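Local coordinates for PrgZ (Enterococcus faecalis, PDB 4FAJ), which binds peptide pheromone outside the cell as a membrane-anchored receptor and probably serves a peptide transporter, at residues A[320-325]-A[340-345]. Numbering follows the deposited sequence.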
loop_
_atom_site.group_PDB
_atom_site.type_symbol
_atom_site.label_atom_id
_atom_site.label_comp_id
_atom_site.label_asym_id
_atom_site.label_seq_id
_atom_site.Cartn_x
_atom_site.Cartn_y
_atom_site.Cartn_z
ATOM N N MET A 320 -9.738 -4.198 -0.768
ATOM C CA MET A 320 -9.748 -4.841 0.556
ATOM C C MET A 320 -10.123 -6.326 0.390
ATOM O O MET A 320 -11.084 -6.663 -0.316
ATOM C CB MET A 320 -10.726 -4.144 1.512
ATOM C CG MET A 320 -10.303 -2.761 1.962
ATOM S SD MET A 320 -8.737 -2.703 2.876
ATOM C CE MET A 320 -9.064 -3.819 4.246
ATOM N N PHE A 321 -9.337 -7.197 1.033
ATOM C CA PHE A 321 -9.481 -8.652 0.928
ATOM C C PHE A 321 -9.867 -9.282 2.263
ATOM O O PHE A 321 -9.664 -8.679 3.320
ATOM C CB PHE A 321 -8.148 -9.307 0.551
ATOM C CG PHE A 321 -7.532 -8.813 -0.720
ATOM C CD1 PHE A 321 -8.011 -9.234 -1.953
ATOM C CD2 PHE A 321 -6.402 -8.007 -0.687
ATOM C CE1 PHE A 321 -7.413 -8.812 -3.131
ATOM C CE2 PHE A 321 -5.795 -7.575 -1.872
ATOM C CZ PHE A 321 -6.304 -7.970 -3.087
ATOM N N LEU A 322 -10.403 -10.506 2.196
ATOM C CA LEU A 322 -10.236 -11.489 3.264
ATOM C C LEU A 322 -9.063 -12.361 2.853
ATOM O O LEU A 322 -9.161 -13.157 1.895
ATOM C CB LEU A 322 -11.480 -12.366 3.465
ATOM C CG LEU A 322 -12.638 -11.782 4.254
ATOM C CD1 LEU A 322 -13.736 -12.809 4.406
ATOM C CD2 LEU A 322 -12.199 -11.312 5.620
ATOM N N GLU A 323 -7.930 -12.170 3.524
ATOM C CA GLU A 323 -6.807 -13.065 3.355
ATOM C C GLU A 323 -7.061 -14.292 4.212
ATOM O O GLU A 323 -7.665 -14.195 5.279
ATOM C CB GLU A 323 -5.494 -12.393 3.746
ATOM C CG GLU A 323 -5.065 -11.324 2.778
ATOM C CD GLU A 323 -3.606 -10.927 2.950
ATOM O OE1 GLU A 323 -2.727 -11.694 2.491
ATOM O OE2 GLU A 323 -3.349 -9.845 3.516
ATOM N N MET A 324 -6.592 -15.440 3.738
ATOM C CA MET A 324 -6.909 -16.726 4.347
ATOM C C MET A 324 -5.631 -17.529 4.561
ATOM O O MET A 324 -4.867 -17.742 3.614
ATOM C CB MET A 324 -7.846 -17.508 3.430
ATOM C CG MET A 324 -9.268 -16.971 3.381
ATOM S SD MET A 324 -10.279 -17.698 2.055
ATOM C CE MET A 324 -9.373 -17.195 0.613
ATOM N N ASN A 325 -5.411 -17.977 5.794
ATOM C CA ASN A 325 -4.247 -18.797 6.136
ATOM C C ASN A 325 -4.365 -20.209 5.566
ATOM O O ASN A 325 -5.117 -21.043 6.079
ATOM C CB ASN A 325 -4.071 -18.854 7.655
ATOM C CG ASN A 325 -2.755 -19.502 8.076
ATOM O OD1 ASN A 325 -2.203 -20.351 7.362
ATOM N ND2 ASN A 325 -2.254 -19.109 9.251
ATOM N N LYS A 340 -14.338 -21.256 -1.303
ATOM C CA LYS A 340 -15.345 -20.863 -2.288
ATOM C C LYS A 340 -16.672 -20.516 -1.631
ATOM O O LYS A 340 -17.346 -19.584 -2.064
ATOM C CB LYS A 340 -15.528 -21.967 -3.336
ATOM C CG LYS A 340 -14.309 -22.133 -4.212
ATOM C CD LYS A 340 -14.495 -23.269 -5.219
ATOM C CE LYS A 340 -13.325 -23.330 -6.192
ATOM N NZ LYS A 340 -13.411 -24.541 -7.064
ATOM N N ALA A 341 -17.043 -21.248 -0.580
ATOM C CA ALA A 341 -18.242 -20.899 0.194
ATOM C C ALA A 341 -18.129 -19.487 0.770
ATOM O O ALA A 341 -19.078 -18.719 0.709
ATOM C CB ALA A 341 -18.486 -21.902 1.302
ATOM N N ILE A 342 -16.964 -19.159 1.319
ATOM C CA ILE A 342 -16.727 -17.829 1.894
ATOM C C ILE A 342 -16.901 -16.761 0.807
ATOM O O ILE A 342 -17.639 -15.779 0.999
ATOM C CB ILE A 342 -15.326 -17.735 2.561
ATOM C CG1 ILE A 342 -15.277 -18.610 3.824
ATOM C CG2 ILE A 342 -14.965 -16.289 2.913
ATOM C CD1 ILE A 342 -13.859 -18.770 4.396
ATOM N N ASN A 343 -16.259 -16.973 -0.340
ATOM C CA ASN A 343 -16.367 -16.039 -1.458
ATOM C C ASN A 343 -17.818 -15.802 -1.891
ATOM O O ASN A 343 -18.253 -14.660 -2.006
ATOM C CB ASN A 343 -15.565 -16.522 -2.666
ATOM C CG ASN A 343 -15.776 -15.652 -3.879
ATOM O OD1 ASN A 343 -15.437 -14.467 -3.868
ATOM N ND2 ASN A 343 -16.372 -16.218 -4.918
ATOM N N TYR A 344 -18.562 -16.874 -2.138
ATOM C CA TYR A 344 -19.943 -16.732 -2.619
ATOM C C TYR A 344 -20.894 -16.133 -1.574
ATOM O O TYR A 344 -21.944 -15.573 -1.929
ATOM C CB TYR A 344 -20.485 -18.068 -3.130
ATOM C CG TYR A 344 -19.983 -18.425 -4.507
ATOM C CD1 TYR A 344 -20.323 -17.655 -5.611
ATOM C CD2 TYR A 344 -19.160 -19.527 -4.709
ATOM C CE1 TYR A 344 -19.877 -17.981 -6.875
ATOM C CE2 TYR A 344 -18.702 -19.859 -5.968
ATOM C CZ TYR A 344 -19.056 -19.077 -7.049
ATOM O OH TYR A 344 -18.595 -19.406 -8.307
ATOM N N ALA A 345 -20.530 -16.245 -0.298
ATOM C CA ALA A 345 -21.382 -15.762 0.780
ATOM C C ALA A 345 -21.340 -14.243 0.981
ATOM O O ALA A 345 -22.219 -13.698 1.654
ATOM C CB ALA A 345 -21.030 -16.465 2.088
#
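Leu322 and Met324 of strand 311-324 face Ile342 of helix 336-345, and the two backbones come nearest at Leu322 CA and Asn343 CA, 9.0 Å apart. At this spacing no hydrogen bond links the two backbones, and the contact rests on three apolar side chains that bury about 100 Å² in all. A helix laid on a β-sheet is seen here in a simple form: alternate strand residues look towards the helix, and one branched residue answers two of them. Ile342 sends a separate branch to each. Its CG2 methyl meets Leu322 CD1 at 4.0 Å, the leucine and isoleucine side chains crossing at about a right angle. The other branch, CG1, lies anti to the carbonyl carbon (chi1 -69°), and its terminal CD1 comes within 4.4 Å of Met324 SD. The second contact sets a sulfur beside a methyl. Met324 is extended as far as its sulfur (chi2 169°), which carries SD out from the strand towards the isoleucine. All three residues are buried. The intervening Glu323 belongs to the opposite side of the strand, where its OE2 is hydrogen-bonded to His491 ND1 and Ser467 OG. In the fold, the contact seats helix 336-345 against strand 311-324, which runs antiparallel to both strand 464-470 and strand 528-539 in a mixed sheet. Helix 421-437 shares the interface, packing Leu430 on Leu322 and Leu434 on Ile342, while Tyr397 and Ala394 of helix 391-402 cover other parts of helix 336-345. Further back along the same strand Met320 touches the bound peptide, and on the neighbouring strand 528-539, Ile530 packs against Leu322 and Val528 against Met324.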